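Local coordinates for protein carbon monoxide dehydrogenase (Thermococcus sp. AM4, PDB 6T7J) that probably catalyses the reversible oxidation of carbon monoxide to carbon dioxide with ferredoxin as electron partner, crystallised here with a nickel-free cluster C, at residues A[262-267]-A[390-395]; A[372-377]-A[386-391]. All coordinates share one frame; numbering follows the deposited sequence.

Overall arrangement
Along the chain, strand 261-268 comes first; it is the earliest in sequence of the strands in a parallel six-stranded sheet and lies inside that sheet, between 297-303 and 336-339. Its contact with helix 381-395, contact 1, closes a loop of 122 residues in which the other five strands are found. Contact 2 spans 8 residues and closes the turn from 372-377, which begins on one of the two outermost strands, 372-373, back onto the same helix at 386-391. It nests within contact 1, ending on the same helix and sharing Arg390 and Ile391. Their centres are 10 Å apart, and Ile264 CD1 meets Val389 CG1 at 3.8 Å between them. Helix 381-395 thus ties the sheet's interior to its edge.

Contact 1: residues A[262-267]-A[390-395]; sequences VNIVVH and RIAIEN
Ile264 and Ala392 form the tighter part of this contact: CD1 and CG1 of Ile264 both lie 3.7 Å from Ala392 CB, so the end of the isoleucine chain rests alongside a single methyl. The torsions account for this, since CG1 of Ile264 stands anti to the carbonyl carbon (chi1 -57°) and CD1 continues in an extended chain. Val262 packs more loosely. CG1 of Val262 approaches the helix backbone, 4.0 Å from Ala392 O and 4.1 Å from Ile393 CA, while CG2 of Val262 reaches Ile393 CG1 at 4.1 Å, the two side chains crossing at about a right angle. With both branches of Val262 gone, as in an alanine here, Ile393 CG1 would probably lose its mate and a gap would open beside the Ala392 carbonyl. No hydrogen bond joins the segments, and all four touching residues are buried. By contrast, the CB of Arg390 and of Glu394 point away from the strand, on the partly exposed side of the helix. The axes of the two short segments come within 8.1 Å, with 138° between their N-to-C directions; the small Ala392 facing the strand is consistent with this close approach. In this Rossmann-like alpha/beta arrangement, strand order 3-2-1-4-5-6, the helix packs on one sheet face, Ile393 also touching Val298 of strand 297-303 and Met286 of helix 284-292, and Ala392 touching Ala336 of strand 336-339.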
loop_
_atom_site.group_PDB
_atom_site.type_symbol
_atom_site.label_atom_id
_atom_site.label_comp_id
_atom_site.label_asym_id
_atom_site.label_seq_id
_atom_site.Cartn_x
_atom_site.Cartn_y
_atom_site.Cartn_z
ATOM N N VAL A 262 30.480 -20.770 -19.680
ATOM C CA VAL A 262 29.987 -19.580 -19.001
ATOM C C VAL A 262 28.637 -19.911 -18.391
ATOM O O VAL A 262 27.788 -20.525 -19.039
ATOM C CB VAL A 262 29.883 -18.405 -19.985
ATOM C CG1 VAL A 262 29.340 -17.164 -19.283
ATOM C CG2 VAL A 262 31.230 -18.125 -20.631
ATOM N N ASN A 263 28.439 -19.543 -17.130
ATOM C CA ASN A 263 27.181 -19.806 -16.443
ATOM C C ASN A 263 26.469 -18.484 -16.201
ATOM O O ASN A 263 27.009 -17.600 -15.526
ATOM C CB ASN A 263 27.411 -20.543 -15.123
ATOM C CG ASN A 263 27.815 -21.992 -15.324
ATOM O OD1 ASN A 263 27.193 -22.721 -16.097
ATOM N ND2 ASN A 263 28.861 -22.415 -14.625
ATOM N N ILE A 264 25.267 -18.347 -16.752
ATOM C CA ILE A 264 24.464 -17.139 -16.585
ATOM C C ILE A 264 23.159 -17.529 -15.911
ATOM O O ILE A 264 22.403 -18.351 -16.445
ATOM C CB ILE A 264 24.197 -16.433 -17.923
ATOM C CG1 ILE A 264 25.512 -16.089 -18.621
ATOM C CG2 ILE A 264 23.370 -15.176 -17.703
ATOM C CD1 ILE A 264 25.326 -15.445 -19.973
ATOM N N VAL A 265 22.885 -16.935 -14.747
ATOM C CA VAL A 265 21.655 -17.199 -14.009
ATOM C C VAL A 265 20.662 -16.086 -14.305
ATOM O O VAL A 265 21.031 -14.907 -14.338
ATOM C CB VAL A 265 21.928 -17.310 -12.495
ATOM C CG1 VAL A 265 20.634 -17.577 -11.734
ATOM C CG2 VAL A 265 22.956 -18.401 -12.216
ATOM N N VAL A 266 19.405 -16.456 -14.550
ATOM C CA VAL A 266 18.309 -15.498 -14.676
ATOM C C VAL A 266 17.408 -15.667 -13.458
ATOM O O VAL A 266 16.836 -16.741 -13.241
ATOM C CB VAL A 266 17.524 -15.675 -15.988
ATOM C CG1 VAL A 266 18.285 -15.054 -17.147
ATOM C CG2 VAL A 266 17.231 -17.141 -16.269
ATOM N N HIS A 267 17.289 -14.607 -12.661
ATOM C CA HIS A 267 16.637 -14.659 -11.360
ATOM C C HIS A 267 15.621 -13.530 -11.276
ATOM O O HIS A 267 15.919 -12.397 -11.663
ATOM C CB HIS A 267 17.687 -14.547 -10.246
ATOM C CG HIS A 267 17.127 -14.614 -8.860
ATOM N ND1 HIS A 267 15.906 -15.186 -8.572
ATOM C CD2 HIS A 267 17.634 -14.191 -7.678
ATOM C CE1 HIS A 267 15.682 -15.106 -7.272
ATOM N NE2 HIS A 267 16.715 -14.506 -6.707
ATOM N N ARG A 390 27.422 -10.557 -23.088
ATOM C CA ARG A 390 28.829 -10.286 -23.359
ATOM C C ARG A 390 29.585 -9.987 -22.076
ATOM O O ARG A 390 30.720 -10.440 -21.899
ATOM C CB ARG A 390 28.964 -9.121 -24.340
ATOM C CG ARG A 390 28.861 -9.537 -25.792
ATOM C CD ARG A 390 29.381 -8.476 -26.736
ATOM N NE ARG A 390 28.753 -8.594 -28.048
ATOM C CZ ARG A 390 27.801 -7.782 -28.493
ATOM N NH1 ARG A 390 27.281 -7.964 -29.701
ATOM N NH2 ARG A 390 27.370 -6.782 -27.733
ATOM N N ILE A 391 28.978 -9.217 -21.172
ATOM C CA ILE A 391 29.637 -8.927 -19.900
ATOM C C ILE A 391 29.877 -10.214 -19.119
ATOM O O ILE A 391 30.955 -10.423 -18.545
ATOM C CB ILE A 391 28.815 -7.907 -19.094
ATOM C CG1 ILE A 391 28.821 -6.556 -19.813
ATOM C CG2 ILE A 391 29.371 -7.763 -17.687
ATOM C CD1 ILE A 391 27.900 -5.537 -19.211
ATOM N N ALA A 392 28.889 -11.112 -19.110
ATOM C CA ALA A 392 29.076 -12.396 -18.431
ATOM C C ALA A 392 30.214 -13.202 -19.064
ATOM O O ALA A 392 31.092 -13.737 -18.363
ATOM C CB ALA A 392 27.772 -13.193 -18.456
ATOM N N ILE A 393 30.213 -13.298 -20.395
ATOM C CA ILE A 393 31.230 -14.075 -21.098
ATOM C C ILE A 393 32.616 -13.492 -20.855
ATOM O O ILE A 393 33.603 -14.227 -20.722
ATOM C CB ILE A 393 30.896 -14.142 -22.599
ATOM C CG1 ILE A 393 29.691 -15.053 -22.831
ATOM C CG2 ILE A 393 32.097 -14.612 -23.402
ATOM C CD1 ILE A 393 29.105 -14.928 -24.206
ATOM N N GLU A 394 32.711 -12.165 -20.784
ATOM C CA GLU A 394 33.997 -11.525 -20.542
ATOM C C GLU A 394 34.436 -11.682 -19.094
ATOM O O GLU A 394 35.637 -11.627 -18.804
ATOM C CB GLU A 394 33.925 -10.049 -20.925
ATOM C CG GLU A 394 33.770 -9.815 -22.418
ATOM C CD GLU A 394 32.990 -8.558 -22.738
ATOM O OE1 GLU A 394 32.717 -8.319 -23.934
ATOM O OE2 GLU A 394 32.648 -7.812 -21.797
ATOM N N ASN A 395 33.488 -11.867 -18.172
ATOM C CA ASN A 395 33.858 -12.166 -16.795
ATOM C C ASN A 395 34.275 -13.618 -16.598
ATOM O O ASN A 395 34.910 -13.930 -15.585
ATOM C CB ASN A 395 32.706 -11.837 -15.844
ATOM C CG ASN A 395 33.151 -11.774 -14.396
ATOM O OD1 ASN A 395 34.280 -11.381 -14.097
ATOM N ND2 ASN A 395 32.265 -12.165 -13.487
#

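Contact 2: residues A[372-377]-A[386-391]; sequences VHIEFN and KEIVRI
With CG1 anti to the carbonyl carbon (chi1 -64°) and CG2 anti to the backbone N, Ile374 sends its two branches to different places on helix 381-395. The longer branch ends at Ile374 CD1, which meets Ile391 CD1 tip to tip at 3.5 Å. The methyl Ile374 CG2 lies 4.1 Å from Ile388 CG1 and 3.8 Å from Glu387 OE1. Glu387 reaches it because its CG is anti to the backbone N (chi1 172°) and the chain runs extended beyond, bringing the carboxylate beside a methyl that offers no hydrogen bond. The segments are joined by van der Waals contacts, mostly between isoleucines, and no hydrogen bond crosses between them; Ile388 is buried, whereas Ile374, Glu387 and Ile391 are partly exposed. Beyond the two segments, Ile374 also packs on Ile384 of the same helix and on Ile360 of strand 358-361, and its backbone is hydrogen-bonded to that of Thr361. Here the chain turns from the last strand of the Rossmann-like sheet into the helix that follows it; the contact thus fastens the helix to the edge of the sheet, where strand 372-373 pairs with 358-361.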
loop_
_atom_site.group_PDB
_atom_site.type_symbol
_atom_site.label_atom_id
_atom_site.label_comp_id
_atom_site.label_asym_id
_atom_site.label_seq_id
_atom_site.Cartn_x
_atom_site.Cartn_y
_atom_site.Cartn_z
ATOM N N VAL A 372 25.421 -3.810 -10.510
ATOM C CA VAL A 372 25.641 -3.079 -11.754
ATOM C C VAL A 372 24.309 -3.021 -12.493
ATOM O O VAL A 372 23.732 -4.059 -12.838
ATOM C CB VAL A 372 26.743 -3.722 -12.613
ATOM C CG1 VAL A 372 28.110 -3.437 -12.011
ATOM C CG2 VAL A 372 26.539 -5.217 -12.738
ATOM N N HIS A 373 23.810 -1.808 -12.716
ATOM C CA HIS A 373 22.489 -1.604 -13.302
ATOM C C HIS A 373 22.630 -1.389 -14.804
ATOM O O HIS A 373 23.197 -0.384 -15.248
ATOM C CB HIS A 373 21.777 -0.423 -12.648
ATOM C CG HIS A 373 20.309 -0.377 -12.931
ATOM N ND1 HIS A 373 19.446 -1.383 -12.555
ATOM C CD2 HIS A 373 19.550 0.555 -13.556
ATOM C CE1 HIS A 373 18.218 -1.074 -12.935
ATOM N NE2 HIS A 373 18.256 0.097 -13.545
ATOM N N ILE A 374 22.116 -2.333 -15.580
ATOM C CA ILE A 374 22.000 -2.200 -17.030
ATOM C C ILE A 374 20.506 -2.257 -17.330
ATOM O O ILE A 374 19.917 -3.335 -17.462
ATOM C CB ILE A 374 22.781 -3.277 -17.784
ATOM C CG1 ILE A 374 24.277 -3.121 -17.509
ATOM C CG2 ILE A 374 22.521 -3.188 -19.280
ATOM C CD1 ILE A 374 25.029 -4.418 -17.497
ATOM N N GLU A 375 19.882 -1.086 -17.427
ATOM C CA GLU A 375 18.428 -1.003 -17.471
ATOM C C GLU A 375 17.887 -1.586 -18.769
ATOM O O GLU A 375 18.350 -1.244 -19.862
ATOM C CB GLU A 375 17.974 0.448 -17.314
ATOM C CG GLU A 375 16.513 0.599 -16.929
ATOM C CD GLU A 375 16.277 1.743 -15.961
ATOM O OE1 GLU A 375 16.930 1.775 -14.897
ATOM O OE2 GLU A 375 15.432 2.612 -16.264
ATOM N N PHE A 376 16.898 -2.465 -18.640
ATOM C CA PHE A 376 16.289 -3.134 -19.778
ATOM C C PHE A 376 15.067 -2.361 -20.251
ATOM O O PHE A 376 14.286 -1.852 -19.442
ATOM C CB PHE A 376 15.896 -4.563 -19.400
ATOM C CG PHE A 376 15.514 -5.425 -20.571
ATOM C CD1 PHE A 376 16.486 -6.052 -21.332
ATOM C CD2 PHE A 376 14.183 -5.617 -20.900
ATOM C CE1 PHE A 376 16.138 -6.853 -22.404
ATOM C CE2 PHE A 376 13.827 -6.415 -21.972
ATOM C CZ PHE A 376 14.808 -7.035 -22.722
ATOM N N ASN A 377 14.913 -2.270 -21.570
ATOM C CA ASN A 377 13.734 -1.677 -22.182
ATOM C C ASN A 377 13.373 -2.483 -23.420
ATOM O O ASN A 377 14.237 -3.096 -24.052
ATOM C CB ASN A 377 13.954 -0.200 -22.538
ATOM C CG ASN A 377 14.906 -0.015 -23.700
ATOM O OD1 ASN A 377 15.889 -0.740 -23.833
ATOM N ND2 ASN A 377 14.617 0.964 -24.552
ATOM N N LYS A 386 22.329 -8.719 -25.611
ATOM C CA LYS A 386 23.665 -9.000 -26.130
ATOM C C LYS A 386 24.735 -8.414 -25.222
ATOM O O LYS A 386 25.714 -9.086 -24.881
ATOM C CB LYS A 386 23.805 -8.436 -27.544
ATOM C CG LYS A 386 23.267 -9.320 -28.651
ATOM C CD LYS A 386 23.696 -8.776 -30.006
ATOM C CE LYS A 386 23.139 -9.598 -31.155
ATOM N NZ LYS A 386 23.840 -9.278 -32.430
ATOM N N GLU A 387 24.563 -7.151 -24.825
ATOM C CA GLU A 387 25.532 -6.502 -23.945
ATOM C C GLU A 387 25.685 -7.260 -22.629
ATOM O O GLU A 387 26.806 -7.479 -22.151
ATOM C CB GLU A 387 25.097 -5.057 -23.705
ATOM C CG GLU A 387 25.882 -4.295 -22.662
ATOM C CD GLU A 387 25.201 -2.988 -22.287
ATOM O OE1 GLU A 387 24.067 -2.753 -22.761
ATOM O OE2 GLU A 387 25.796 -2.198 -21.523
ATOM N N ILE A 388 24.564 -7.691 -22.045
ATOM C CA ILE A 388 24.600 -8.382 -20.758
ATOM C C ILE A 388 25.318 -9.724 -20.885
ATOM O O ILE A 388 26.208 -10.058 -20.082
ATOM C CB ILE A 388 23.168 -8.551 -20.219
ATOM C CG1 ILE A 388 22.636 -7.219 -19.686
ATOM C CG2 ILE A 388 23.115 -9.629 -19.157
ATOM C CD1 ILE A 388 21.128 -7.168 -19.563
ATOM N N VAL A 389 24.936 -10.519 -21.890
ATOM C CA VAL A 389 25.579 -11.814 -22.094
ATOM C C VAL A 389 27.064 -11.630 -22.375
ATOM O O VAL A 389 27.899 -12.436 -21.942
ATOM C CB VAL A 389 24.877 -12.592 -23.223
ATOM C CG1 VAL A 389 25.562 -13.924 -23.456
ATOM C CG2 VAL A 389 23.409 -12.808 -22.888
ATOM N N ARG A 390 27.422 -10.557 -23.088
ATOM C CA ARG A 390 28.829 -10.286 -23.359
ATOM C C ARG A 390 29.585 -9.987 -22.076
ATOM O O ARG A 390 30.720 -10.440 -21.899
ATOM C CB ARG A 390 28.964 -9.121 -24.340
ATOM C CG ARG A 390 28.861 -9.537 -25.792
ATOM C CD ARG A 390 29.381 -8.476 -26.736
ATOM N NE ARG A 390 28.753 -8.594 -28.048
ATOM C CZ ARG A 390 27.801 -7.782 -28.493
ATOM N NH1 ARG A 390 27.281 -7.964 -29.701
ATOM N NH2 ARG A 390 27.370 -6.782 -27.733
ATOM N N ILE A 391 28.978 -9.217 -21.172
ATOM C CA ILE A 391 29.637 -8.927 -19.900
ATOM C C ILE A 391 29.877 -10.214 -19.119
ATOM O O ILE A 391 30.955 -10.423 -18.545
ATOM C CB ILE A 391 28.815 -7.907 -19.094
ATOM C CG1 ILE A 391 28.821 -6.556 -19.813
ATOM C CG2 ILE A 391 29.371 -7.763 -17.687
ATOM C CD1 ILE A 391 27.900 -5.537 -19.211
#